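Local coordinates for protein dehydroascorbate reductase (Chlamydomonas reinhardtii, PDB 5XFT) that probably catalyses the reduction of dehydroascorbate to ascorbate at the expense of glutathione, as a member of the DHAR family of the GST superfamily, at residues S93-E98 and N152-S157; K102-F107 and A159-H164; G131-L136 and F181-K186; G143-G148 and A189-L194; A165-K170 and A206-W211. All blocks are in the same frame, centred on the assembly; numbering follows the deposited sequence.

In the fold
All five contacts lie in the helical C-terminal part of the chain, where helix 153-173 also touches helix 22-33 of the N-terminal thioredoxin-like domain. Helix 153-173 runs through three of them: interaction 1 at its start, interaction 2 midway and interaction 5 further on. Interactions 3 and 4 share helix 182-193 and have centres about 11 Å apart. The centres of interactions 1 and 5 are about 23 Å apart, on opposite sides of the chain's centre. Along the sequence interactions 1 to 4 cross one another, their segments alternating; interactions 1 and 2 close before interaction 5 opens, while 3 and 4 cross it too. Successive helices are thereby interlocked around helix 153-173 in one compact helical domain.

Interaction 1: residues S93-E98 and N152-S157; sequences SSVPAE and NGTDCS
S93 and T154 join the loop 93-98 to the first turn of helix 153-173 through their hydroxyls, with OG of S93 lying 3.0 Å from OG1 of T154 in a hydrogen bond whose donor could be either. The S93 hydroxyl is brought there by a first torsion that sets OG anti to the backbone N (chi1 -162°), and T154 meets it with OG1 beside its own backbone N. This is the tight part of the contact. The side chain of N152 closes in on the same serine, although the orientation of its amide is uncertain and the very short approach is doubtful in detail. V95 completes the patch, its CB resting 3.7 Å from T154 OG1, while its backbone N gives a weak bond of 3.4 Å to S93 OG. An alanine at N152 would probably open a gap beside the S93 side chain, where the amide group now packs. Beyond V95 the packing is loose: P96, A97 and E98 make no contact with the helix segment and are exposed, P96 lying against Y135 of helix 118-138, and E98 is poorly ordered. On the helix side N152 occupies the N-cap position, and its backbone N gives a weak bond of 2.8 Å to OD2 of D155, three residues on. D155 also accepts the backbone N-H groups of F146 and G147 and binds the hydroxyl of Y187. Its tie to the helix start is consistent with the N-capping box known at the start of the corresponding helix of GST-fold proteins, here through a weak bond.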
# COMPACT_ATOMS: atom_id res chain seq x y z
N SER A 93 -1.48 -8.41 -13.80
CA SER A 93 -0.08 -8.01 -13.84
C SER A 93 0.78 -9.12 -14.43
O SER A 93 0.60 -10.30 -14.11
CB SER A 93 0.42 -7.68 -12.43
OG SER A 93 1.62 -6.92 -12.47
N SER A 94 1.73 -8.73 -15.28
CA SER A 94 2.74 -9.66 -15.77
C SER A 94 3.95 -9.74 -14.85
O SER A 94 4.80 -10.61 -15.05
CB SER A 94 3.20 -9.25 -17.17
OG SER A 94 2.11 -8.85 -17.99
N VAL A 95 4.04 -8.87 -13.85
CA VAL A 95 5.23 -8.79 -12.99
C VAL A 95 5.39 -10.10 -12.22
O VAL A 95 4.41 -10.59 -11.62
CB VAL A 95 5.11 -7.61 -12.03
CG1 VAL A 95 6.40 -7.48 -11.22
CG2 VAL A 95 4.82 -6.34 -12.80
N PRO A 96 6.59 -10.69 -12.19
CA PRO A 96 6.81 -11.90 -11.38
C PRO A 96 6.56 -11.64 -9.90
O PRO A 96 6.77 -10.55 -9.38
CB PRO A 96 8.28 -12.24 -11.64
CG PRO A 96 8.60 -11.60 -12.94
CD PRO A 96 7.75 -10.36 -13.03
N ALA A 97 6.12 -12.70 -9.22
CA ALA A 97 5.73 -12.59 -7.81
C ALA A 97 6.92 -12.22 -6.93
O ALA A 97 6.76 -11.45 -5.97
CB ALA A 97 5.10 -13.89 -7.33
N GLU A 98 8.11 -12.75 -7.23
CA GLU A 98 9.24 -12.61 -6.32
C GLU A 98 9.69 -11.16 -6.15
O GLU A 98 10.42 -10.86 -5.20
CB GLU A 98 10.42 -13.45 -6.81
CG GLU A 98 11.07 -12.89 -8.07
CD GLU A 98 12.27 -13.70 -8.52
OE1 GLU A 98 13.36 -13.10 -8.68
OE2 GLU A 98 12.13 -14.92 -8.72
N ASN A 152 -1.56 -0.70 -11.48
CA ASN A 152 -1.55 -2.14 -11.64
C ASN A 152 -1.79 -2.78 -10.27
O ASN A 152 -1.70 -2.12 -9.23
CB ASN A 152 -0.20 -2.58 -12.22
CG ASN A 152 -0.21 -3.97 -12.75
OD1 ASN A 152 -1.21 -4.44 -13.27
ND2 ASN A 152 0.92 -4.63 -12.68
N GLY A 153 -2.12 -4.08 -10.27
CA GLY A 153 -2.20 -4.79 -9.01
C GLY A 153 -0.88 -4.76 -8.26
O GLY A 153 -0.85 -4.66 -7.02
N THR A 154 0.23 -4.80 -9.00
CA THR A 154 1.56 -4.67 -8.42
C THR A 154 1.81 -3.24 -7.94
O THR A 154 2.45 -3.04 -6.90
CB THR A 154 2.60 -5.10 -9.44
OG1 THR A 154 2.50 -6.52 -9.65
CG2 THR A 154 4.01 -4.75 -8.97
N ASP A 155 1.33 -2.25 -8.68
CA ASP A 155 1.38 -0.87 -8.20
C ASP A 155 0.62 -0.74 -6.88
O ASP A 155 1.10 -0.11 -5.93
CB ASP A 155 0.79 0.08 -9.24
CG ASP A 155 1.67 0.24 -10.45
OD1 ASP A 155 2.91 0.33 -10.30
OD2 ASP A 155 1.12 0.25 -11.58
N CYS A 156 -0.59 -1.31 -6.83
CA CYS A 156 -1.42 -1.19 -5.65
C CYS A 156 -0.79 -1.87 -4.44
O CYS A 156 -0.95 -1.39 -3.32
CB CYS A 156 -2.81 -1.78 -5.92
SG CYS A 156 -3.76 -0.86 -7.16
N SER A 157 -0.07 -2.97 -4.66
CA SER A 157 0.56 -3.65 -3.53
C SER A 157 1.89 -3.00 -3.12
O SER A 157 2.19 -2.89 -1.93
CB SER A 157 0.79 -5.12 -3.86
OG SER A 157 1.50 -5.76 -2.81

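Interaction 2: residues K102-F107 and A159-H164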
# COMPACT_ATOMS: atom_id res chain seq x y z
N LYS A 102 9.99 -8.92 -0.59
CA LYS A 102 10.59 -8.69 0.72
C LYS A 102 10.96 -7.23 0.94
O LYS A 102 11.74 -6.91 1.84
CB LYS A 102 11.82 -9.57 0.92
CG LYS A 102 11.71 -10.98 0.38
CD LYS A 102 13.02 -11.71 0.61
CE LYS A 102 13.14 -12.97 -0.23
NZ LYS A 102 14.52 -13.51 -0.15
N LEU A 103 10.43 -6.32 0.11
CA LEU A 103 10.64 -4.90 0.33
C LEU A 103 10.19 -4.49 1.73
O LEU A 103 10.99 -4.01 2.55
CB LEU A 103 9.87 -4.11 -0.74
CG LEU A 103 9.71 -2.60 -0.58
CD1 LEU A 103 11.07 -1.94 -0.63
CD2 LEU A 103 8.81 -2.05 -1.67
N PHE A 104 8.91 -4.72 2.03
CA PHE A 104 8.36 -4.32 3.33
C PHE A 104 8.99 -5.06 4.50
O PHE A 104 9.33 -4.41 5.50
CB PHE A 104 6.84 -4.48 3.30
CG PHE A 104 6.16 -4.09 4.58
CD1 PHE A 104 5.82 -5.05 5.52
CD2 PHE A 104 5.85 -2.77 4.85
CE1 PHE A 104 5.19 -4.70 6.70
CE2 PHE A 104 5.23 -2.41 6.02
CZ PHE A 104 4.89 -3.38 6.95
N PRO A 105 9.17 -6.39 4.46
CA PRO A 105 9.82 -7.05 5.61
C PRO A 105 11.24 -6.59 5.88
O PRO A 105 11.61 -6.43 7.05
CB PRO A 105 9.78 -8.54 5.22
CG PRO A 105 8.60 -8.65 4.32
CD PRO A 105 8.60 -7.38 3.53
N ASN A 106 12.05 -6.38 4.84
CA ASN A 106 13.42 -5.92 5.04
C ASN A 106 13.42 -4.51 5.60
O ASN A 106 14.18 -4.19 6.52
CB ASN A 106 14.20 -5.96 3.72
CG ASN A 106 14.43 -7.37 3.21
OD1 ASN A 106 14.51 -8.32 3.99
ND2 ASN A 106 14.51 -7.51 1.90
N PHE A 107 12.59 -3.64 5.03
CA PHE A 107 12.49 -2.26 5.49
C PHE A 107 12.02 -2.19 6.94
O PHE A 107 12.51 -1.37 7.73
CB PHE A 107 11.55 -1.49 4.55
CG PHE A 107 10.75 -0.44 5.22
CD1 PHE A 107 11.37 0.68 5.75
CD2 PHE A 107 9.37 -0.54 5.26
CE1 PHE A 107 10.63 1.66 6.35
CE2 PHE A 107 8.62 0.43 5.86
CZ PHE A 107 9.25 1.54 6.40
N ALA A 159 3.46 0.12 -4.27
CA ALA A 159 3.61 1.57 -4.11
C ALA A 159 3.41 2.03 -2.66
O ALA A 159 4.20 2.87 -2.20
CB ALA A 159 2.68 2.30 -5.07
N PRO A 160 2.41 1.55 -1.91
CA PRO A 160 2.35 1.95 -0.49
C PRO A 160 3.56 1.49 0.31
O PRO A 160 4.08 2.27 1.13
CB PRO A 160 1.06 1.28 0.00
CG PRO A 160 0.23 1.14 -1.23
CD PRO A 160 1.21 0.80 -2.31
N LYS A 161 4.03 0.26 0.10
CA LYS A 161 5.21 -0.21 0.82
C LYS A 161 6.43 0.64 0.50
O LYS A 161 7.21 0.99 1.40
CB LYS A 161 5.48 -1.68 0.49
CG LYS A 161 4.29 -2.58 0.72
CD LYS A 161 4.62 -4.04 0.48
CE LYS A 161 3.37 -4.89 0.56
NZ LYS A 161 3.66 -6.35 0.40
N LEU A 162 6.61 1.02 -0.77
CA LEU A 162 7.73 1.87 -1.13
C LEU A 162 7.59 3.26 -0.52
O LEU A 162 8.58 3.86 -0.08
CB LEU A 162 7.84 1.96 -2.66
CG LEU A 162 8.97 2.81 -3.24
CD1 LEU A 162 10.32 2.17 -2.96
CD2 LEU A 162 8.76 3.00 -4.73
N TYR A 163 6.36 3.78 -0.49
CA TYR A 163 6.08 5.06 0.16
C TYR A 163 6.55 5.04 1.61
O TYR A 163 7.33 5.90 2.05
CB TYR A 163 4.58 5.33 0.08
CG TYR A 163 4.14 6.75 0.39
CD1 TYR A 163 5.02 7.82 0.31
CD2 TYR A 163 2.83 7.00 0.77
CE1 TYR A 163 4.59 9.10 0.59
CE2 TYR A 163 2.40 8.27 1.05
CZ TYR A 163 3.28 9.32 0.97
OH TYR A 163 2.84 10.59 1.26
N HIS A 164 6.09 4.04 2.37
CA HIS A 164 6.54 3.87 3.74
C HIS A 164 8.05 3.74 3.83
O HIS A 164 8.68 4.30 4.73
CB HIS A 164 5.87 2.65 4.37
CG HIS A 164 4.47 2.90 4.83
ND1 HIS A 164 4.11 2.80 6.16
CD2 HIS A 164 3.35 3.24 4.16
CE1 HIS A 164 2.82 3.07 6.28
NE2 HIS A 164 2.34 3.34 5.08
O HOH W 1 7.00 -6.41 0.40
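L103, F104 and F107 line the side of helix 103-112 that meets K161, L162 and H164 of helix 153-173. The short segments run nearly parallel, at 20° to each other and 9.7 Å apart at the axes. The aliphatic contacts come first. CD2 of L103 reaches CB of K161 at 4.0 Å and CB of L162 at 4.2 Å, and the F104 side chain is met at its CB, 3.6 Å from CD of K161, whose chain is extended beyond CG. The aromatic contact lies a turn further on: the far end of the F107 ring presses against the backbone of H164, CZ standing 3.3 Å from its carbonyl O, while CE2 touches CB of H164 at 3.8 Å. An alanine in place of F107 would probably leave a gap beside H164 and take away the edge-to-face partner of W211. The polar contact is indirect. A water accepts from F104 N, in the first turn of its helix, at 3.0 Å and, weakly, from K161 NZ at 3.3 Å. The imidazole of H164 is engaged on another side, hydrogen-bonded through ND1 to NE1 of W211 in helix 204-212. With L103 also against helix 118-138 and L162 against helix 182-193, the pair forms part of the helical core of a GST C-terminal domain.

Interaction 3: residues G131-L136 and F181-K186; sequences GMDDYL and FTALHK
D133 reaches from helix 118-138 to the start of helix 182-193, where its OD1 accepts two weak hydrogen bonds, from A183 N at 3.1 Å and from L184 N at 3.5 Å. The first torsion (chi1 172°) sets CG anti to the backbone N, on the side of the first turn of helix 182-193. The other oxygen, OD2, lies at the edge of the F181 ring near its plane, 3.5 Å from CD1, the carboxylate and ring planes being 57° apart. Apolar side chains close one flank of this polar centre. CB of L136 meets CB of A183 at 3.8 Å; its CD1 touches CD2 of L184 at 4.1 Å, the two leucines crossing at about a right angle. L184 also lays its CG against CB of D133, again at 3.8 Å. Further out, the carboxylate is positioned by R137, whose guanidinium forms a salt bridge with OD2 and also bonds the hydroxyl of T182, linking the two helices a second time. The N-H groups at the helix start, together with this arginine, would probably help to stabilise the negative charge of the buried aspartate. The segments cross at 82°, with their axes 8.2 Å apart. F181 and L184 continue onto L129, one helix turn back along helix 118-138, while L136 extends the apolar flank to F146 in the loop before helix 153-173.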
# COMPACT_ATOMS: atom_id res chain seq x y z
N GLY A 131 15.70 -5.01 -8.01
CA GLY A 131 14.75 -5.75 -8.81
C GLY A 131 13.65 -4.88 -9.39
O GLY A 131 13.43 -4.86 -10.60
N MET A 132 12.97 -4.12 -8.51
CA MET A 132 11.91 -3.24 -8.98
C MET A 132 12.44 -2.22 -9.99
O MET A 132 11.81 -1.98 -11.03
CB MET A 132 11.26 -2.52 -7.80
CG MET A 132 10.63 -3.45 -6.78
SD MET A 132 10.25 -2.60 -5.23
CE MET A 132 9.14 -1.32 -5.80
N ASP A 133 13.60 -1.64 -9.69
CA ASP A 133 14.16 -0.60 -10.55
C ASP A 133 14.48 -1.14 -11.94
O ASP A 133 14.10 -0.55 -12.96
CB ASP A 133 15.40 -0.02 -9.87
CG ASP A 133 16.17 0.92 -10.75
OD1 ASP A 133 15.67 2.04 -11.01
OD2 ASP A 133 17.28 0.54 -11.17
N ASP A 134 15.17 -2.29 -11.99
CA ASP A 134 15.47 -2.93 -13.27
C ASP A 134 14.20 -3.25 -14.03
O ASP A 134 14.10 -2.97 -15.23
CB ASP A 134 16.28 -4.21 -13.04
CG ASP A 134 17.65 -3.93 -12.46
OD1 ASP A 134 18.08 -2.75 -12.48
OD2 ASP A 134 18.31 -4.89 -12.00
N TYR A 135 13.21 -3.83 -13.35
CA TYR A 135 11.96 -4.17 -14.02
C TYR A 135 11.33 -2.94 -14.66
O TYR A 135 10.99 -2.94 -15.85
CB TYR A 135 10.99 -4.84 -13.05
CG TYR A 135 9.81 -5.47 -13.77
CD1 TYR A 135 8.69 -4.71 -14.11
CD2 TYR A 135 9.81 -6.81 -14.12
CE1 TYR A 135 7.62 -5.27 -14.77
CE2 TYR A 135 8.74 -7.38 -14.78
CZ TYR A 135 7.64 -6.61 -15.10
OH TYR A 135 6.57 -7.17 -15.76
N LEU A 136 11.17 -1.87 -13.88
CA LEU A 136 10.56 -0.66 -14.43
C LEU A 136 11.38 -0.09 -15.58
O LEU A 136 10.82 0.53 -16.50
CB LEU A 136 10.39 0.39 -13.33
CG LEU A 136 9.33 0.07 -12.26
CD1 LEU A 136 9.26 1.19 -11.23
CD2 LEU A 136 7.97 -0.16 -12.90
N PHE A 181 18.90 4.55 -8.85
CA PHE A 181 17.61 3.92 -9.09
C PHE A 181 16.70 4.92 -9.80
O PHE A 181 15.70 5.36 -9.24
CB PHE A 181 16.96 3.46 -7.79
CG PHE A 181 17.66 2.31 -7.14
CD1 PHE A 181 18.23 1.31 -7.90
CD2 PHE A 181 17.77 2.25 -5.76
CE1 PHE A 181 18.88 0.25 -7.29
CE2 PHE A 181 18.43 1.20 -5.15
CZ PHE A 181 18.98 0.19 -5.92
N THR A 182 17.07 5.28 -11.03
CA THR A 182 16.35 6.28 -11.80
C THR A 182 14.87 5.93 -11.94
O THR A 182 13.99 6.77 -11.73
CB THR A 182 16.99 6.43 -13.18
OG1 THR A 182 17.30 5.13 -13.70
CG2 THR A 182 18.27 7.24 -13.08
N ALA A 183 14.60 4.67 -12.31
CA ALA A 183 13.23 4.25 -12.56
C ALA A 183 12.38 4.28 -11.30
O ALA A 183 11.16 4.48 -11.37
CB ALA A 183 13.22 2.85 -13.18
N LEU A 184 13.00 4.10 -10.13
CA LEU A 184 12.25 4.23 -8.89
C LEU A 184 11.89 5.68 -8.60
O LEU A 184 10.79 5.96 -8.10
CB LEU A 184 13.05 3.64 -7.73
CG LEU A 184 13.14 2.11 -7.75
CD1 LEU A 184 13.67 1.58 -6.43
CD2 LEU A 184 11.79 1.50 -8.07
N HIS A 185 12.78 6.62 -8.92
CA HIS A 185 12.49 8.02 -8.66
C HIS A 185 11.39 8.53 -9.59
O HIS A 185 10.44 9.19 -9.14
CB HIS A 185 13.75 8.87 -8.79
CG HIS A 185 14.76 8.62 -7.71
ND1 HIS A 185 14.71 9.25 -6.49
CD2 HIS A 185 15.84 7.81 -7.67
CE1 HIS A 185 15.71 8.84 -5.74
NE2 HIS A 185 16.42 7.96 -6.44
N LYS A 186 11.49 8.20 -10.88
CA LYS A 186 10.40 8.60 -11.77
C LYS A 186 9.13 7.81 -11.48
O LYS A 186 8.03 8.32 -11.75
CB LYS A 186 10.79 8.46 -13.25
CG LYS A 186 11.76 7.35 -13.56
CD LYS A 186 12.28 7.43 -14.99
CE LYS A 186 13.15 8.66 -15.24
NZ LYS A 186 13.50 8.83 -16.68

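Interaction 4: residues G143-G148 and A189-L194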
# COMPACT_ATOMS: atom_id res chain seq x y z
N GLY A 143 5.44 2.46 -20.03
CA GLY A 143 5.06 3.48 -19.08
C GLY A 143 5.87 3.40 -17.80
O GLY A 143 6.61 2.43 -17.56
N PRO A 144 5.75 4.41 -16.94
CA PRO A 144 6.58 4.47 -15.72
C PRO A 144 6.07 3.62 -14.56
O PRO A 144 6.82 3.42 -13.59
CB PRO A 144 6.56 5.96 -15.36
CG PRO A 144 5.25 6.45 -15.89
CD PRO A 144 4.90 5.61 -17.10
N LEU A 145 4.84 3.12 -14.61
CA LEU A 145 4.30 2.25 -13.58
C LEU A 145 4.40 0.79 -14.01
O LEU A 145 4.59 0.47 -15.19
CB LEU A 145 2.85 2.60 -13.27
CG LEU A 145 2.50 4.07 -13.13
CD1 LEU A 145 1.02 4.21 -12.93
CD2 LEU A 145 3.26 4.67 -11.96
N PHE A 146 4.26 -0.10 -13.03
CA PHE A 146 4.20 -1.53 -13.35
C PHE A 146 3.06 -1.86 -14.29
O PHE A 146 3.11 -2.88 -14.98
CB PHE A 146 4.07 -2.35 -12.07
CG PHE A 146 5.30 -2.35 -11.21
CD1 PHE A 146 5.40 -1.49 -10.13
CD2 PHE A 146 6.37 -3.19 -11.49
CE1 PHE A 146 6.53 -1.48 -9.33
CE2 PHE A 146 7.50 -3.19 -10.70
CZ PHE A 146 7.58 -2.33 -9.62
N GLY A 147 2.02 -1.02 -14.33
CA GLY A 147 0.93 -1.21 -15.26
C GLY A 147 1.02 -0.21 -16.40
O GLY A 147 0.00 0.30 -16.88
N GLY A 148 2.25 0.08 -16.82
CA GLY A 148 2.49 1.04 -17.88
C GLY A 148 2.07 2.44 -17.51
O GLY A 148 2.75 3.13 -16.74
N ALA A 189 7.61 9.95 -8.73
CA ALA A 189 7.04 11.16 -9.31
C ALA A 189 5.75 10.86 -10.08
O ALA A 189 4.76 11.59 -9.97
CB ALA A 189 8.06 11.84 -10.23
N ALA A 190 5.74 9.76 -10.83
CA ALA A 190 4.56 9.37 -11.59
C ALA A 190 3.38 9.08 -10.67
O ALA A 190 2.26 9.54 -10.92
CB ALA A 190 4.87 8.15 -12.46
N LEU A 191 3.62 8.33 -9.59
CA LEU A 191 2.56 8.04 -8.63
C LEU A 191 2.02 9.32 -8.00
O LEU A 191 0.81 9.51 -7.89
CB LEU A 191 3.05 7.09 -7.54
CG LEU A 191 3.29 5.64 -7.95
CD1 LEU A 191 4.12 4.94 -6.93
CD2 LEU A 191 1.96 4.95 -8.12
N LYS A 192 2.92 10.21 -7.59
CA LYS A 192 2.49 11.46 -7.01
C LYS A 192 1.72 12.32 -8.01
O LYS A 192 0.92 13.17 -7.59
CB LYS A 192 3.69 12.22 -6.45
CG LYS A 192 4.48 11.39 -5.43
CD LYS A 192 5.12 12.24 -4.35
CE LYS A 192 6.61 12.41 -4.60
NZ LYS A 192 7.32 12.75 -3.33
N ALA A 193 1.90 12.09 -9.31
CA ALA A 193 1.11 12.82 -10.29
C ALA A 193 -0.30 12.25 -10.46
O ALA A 193 -1.19 12.99 -10.91
CB ALA A 193 1.82 12.82 -11.65
N LEU A 194 -0.53 10.99 -10.09
CA LEU A 194 -1.80 10.33 -10.40
C LEU A 194 -2.92 10.85 -9.52
O LEU A 194 -2.76 10.93 -8.29
CB LEU A 194 -1.67 8.83 -10.22
CG LEU A 194 -1.28 8.01 -11.45
CD1 LEU A 194 -1.02 6.58 -11.02
CD2 LEU A 194 -2.38 8.07 -12.50
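An apolar contact between a loop and a helix end, made by P144 and L145 against A190, L191 and L194, joins the connection leading into helix 153-173 to the last turns of helix 182-193. No hydrogen bond crosses it. L145 does most of the work, its two methyls going to different partners. CD1 meets CD1 of L194 tip to tip at 3.7 Å, whereas CD2 sits 3.9 Å from CB of A190 and 4.1 Å from CD2 of L191, whose side chain runs obliquely to that of L145. The first torsion of L145 (chi1 -44°) puts CG anti to the carbonyl carbon, on the side of the helix. Beside it the proline ring adds its own contact, CG approaching CB of A190 at 3.8 Å, so that the single methyl of A190 is shared by P144 and L145. The loop that presents these groups is shaped by a type I turn from L145 to G148, whose ends bond in both directions: L145 N donates to G148 O at 3.0 Å, and G148 N returns a weak bond to L145 O. At G143, a side-chain CB would clash with the backbone of G148. On the helix side, the chain leaves helix 182-193 through L194, which stands at the N-cap position of helix 195-199. Behind the contact L191 reaches A159 of helix 153-173, while F146 packs against M132 of helix 118-138 and meets the ring of Y187 in helix 182-193 edge-to-face.

Interaction 5: residues A165-K170 and A206-W211; sequences AVVALK and AIIAGW
The helical segments 165-170 and 206-211 cross at -63° with axes 9.3 Å apart, and come nearest in the backbone at A168 and I208, whose CA atoms are 6.0 Å from each other. V167 carries one half of the contact. Its branched end is met by two isoleucine tips: CD1 of I208 lies 3.7 Å from CG1, while the I207 side chain crosses that of V167 at about a right angle, its CD1 4.0 Å from CB and touching both methyls as well. The I208 tip gets there because its side chain bends at the second torsion (chi2 -45°), which carries CD1 back toward helix 153-173, where it also lies 4.1 Å from CA of A168. The other half centres on A168. Its CB approaches CD1 of W211 at 4.1 Å and CG2 of I207 at 4.4 Å, a methyl being all that this helix extends at its nearest point. Within helix 204-212, CG2 of I207 lies at the edge of the indole, in its plane. On the side of helix 103-112, A168 also touches F107 and L111. Across the interface itself there is neither hydrogen bond nor ion pair. Cohesion between these two helices here therefore rests on the fit of aliphatic and aromatic surfaces, while the polar end of the tryptophan is satisfied by H164, a turn earlier than A168 on helix 153-173.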
# COMPACT_ATOMS: atom_id res chain seq x y z
N ALA A 165 8.66 3.02 2.89
CA ALA A 165 10.10 2.77 2.95
C ALA A 165 10.88 4.07 2.83
O ALA A 165 11.71 4.39 3.69
CB ALA A 165 10.52 1.78 1.87
N VAL A 166 10.62 4.85 1.78
CA VAL A 166 11.41 6.06 1.58
C VAL A 166 11.13 7.08 2.69
O VAL A 166 12.06 7.65 3.26
CB VAL A 166 11.19 6.65 0.17
CG1 VAL A 166 11.56 5.62 -0.89
CG2 VAL A 166 9.77 7.13 -0.04
N VAL A 167 9.85 7.27 3.04
CA VAL A 167 9.52 8.29 4.04
C VAL A 167 10.09 7.92 5.40
O VAL A 167 10.85 8.68 6.01
CB VAL A 167 8.00 8.50 4.11
CG1 VAL A 167 7.64 9.36 5.31
CG2 VAL A 167 7.49 9.14 2.82
N ALA A 168 9.74 6.73 5.88
CA ALA A 168 10.14 6.32 7.22
C ALA A 168 11.65 6.18 7.33
O ALA A 168 12.25 6.59 8.34
CB ALA A 168 9.45 5.02 7.60
N LEU A 169 12.29 5.59 6.32
CA LEU A 169 13.74 5.41 6.40
C LEU A 169 14.46 6.75 6.38
O LEU A 169 15.42 6.95 7.12
CB LEU A 169 14.23 4.51 5.27
CG LEU A 169 13.97 3.01 5.40
CD1 LEU A 169 14.60 2.29 4.22
CD2 LEU A 169 14.51 2.46 6.71
N LYS A 170 14.00 7.68 5.54
CA LYS A 170 14.60 9.01 5.54
C LYS A 170 14.43 9.70 6.88
O LYS A 170 15.33 10.41 7.34
CB LYS A 170 14.00 9.86 4.41
CG LYS A 170 14.37 11.33 4.47
CD LYS A 170 15.87 11.55 4.33
CE LYS A 170 16.20 13.03 4.17
NZ LYS A 170 15.70 13.85 5.31
N ALA A 206 1.57 11.02 8.79
CA ALA A 206 0.81 9.82 9.14
C ALA A 206 1.72 8.60 9.17
O ALA A 206 1.64 7.78 10.09
CB ALA A 206 -0.35 9.63 8.16
N ILE A 207 2.63 8.49 8.19
CA ILE A 207 3.58 7.38 8.17
C ILE A 207 4.50 7.44 9.39
O ILE A 207 4.71 6.44 10.09
CB ILE A 207 4.39 7.40 6.86
CG1 ILE A 207 3.44 7.41 5.66
CG2 ILE A 207 5.34 6.21 6.81
CD1 ILE A 207 4.16 7.55 4.31
N ILE A 208 5.07 8.63 9.65
CA ILE A 208 6.00 8.80 10.76
C ILE A 208 5.31 8.45 12.08
O ILE A 208 5.85 7.69 12.89
CB ILE A 208 6.56 10.23 10.78
CG1 ILE A 208 7.26 10.57 9.47
CG2 ILE A 208 7.51 10.41 11.95
CD1 ILE A 208 8.16 9.48 8.96
N ALA A 209 4.12 9.00 12.31
CA ALA A 209 3.38 8.72 13.53
C ALA A 209 3.03 7.25 13.64
O ALA A 209 3.08 6.67 14.73
CB ALA A 209 2.12 9.59 13.59
N GLY A 210 2.65 6.63 12.52
CA GLY A 210 2.38 5.20 12.54
C GLY A 210 3.57 4.40 13.03
O GLY A 210 3.43 3.50 13.86
N TRP A 211 4.77 4.75 12.55
CA TRP A 211 5.94 3.96 12.90
C TRP A 211 6.52 4.34 14.27
O TRP A 211 7.10 3.47 14.94
CB TRP A 211 6.99 4.09 11.81
CG TRP A 211 6.66 3.25 10.63
CD1 TRP A 211 6.10 3.65 9.45
CD2 TRP A 211 6.83 1.83 10.54
NE1 TRP A 211 5.93 2.56 8.61
CE2 TRP A 211 6.37 1.43 9.26
CE3 TRP A 211 7.33 0.86 11.41
CZ2 TRP A 211 6.40 0.11 8.84
CZ3 TRP A 211 7.37 -0.46 10.98
CH2 TRP A 211 6.90 -0.82 9.71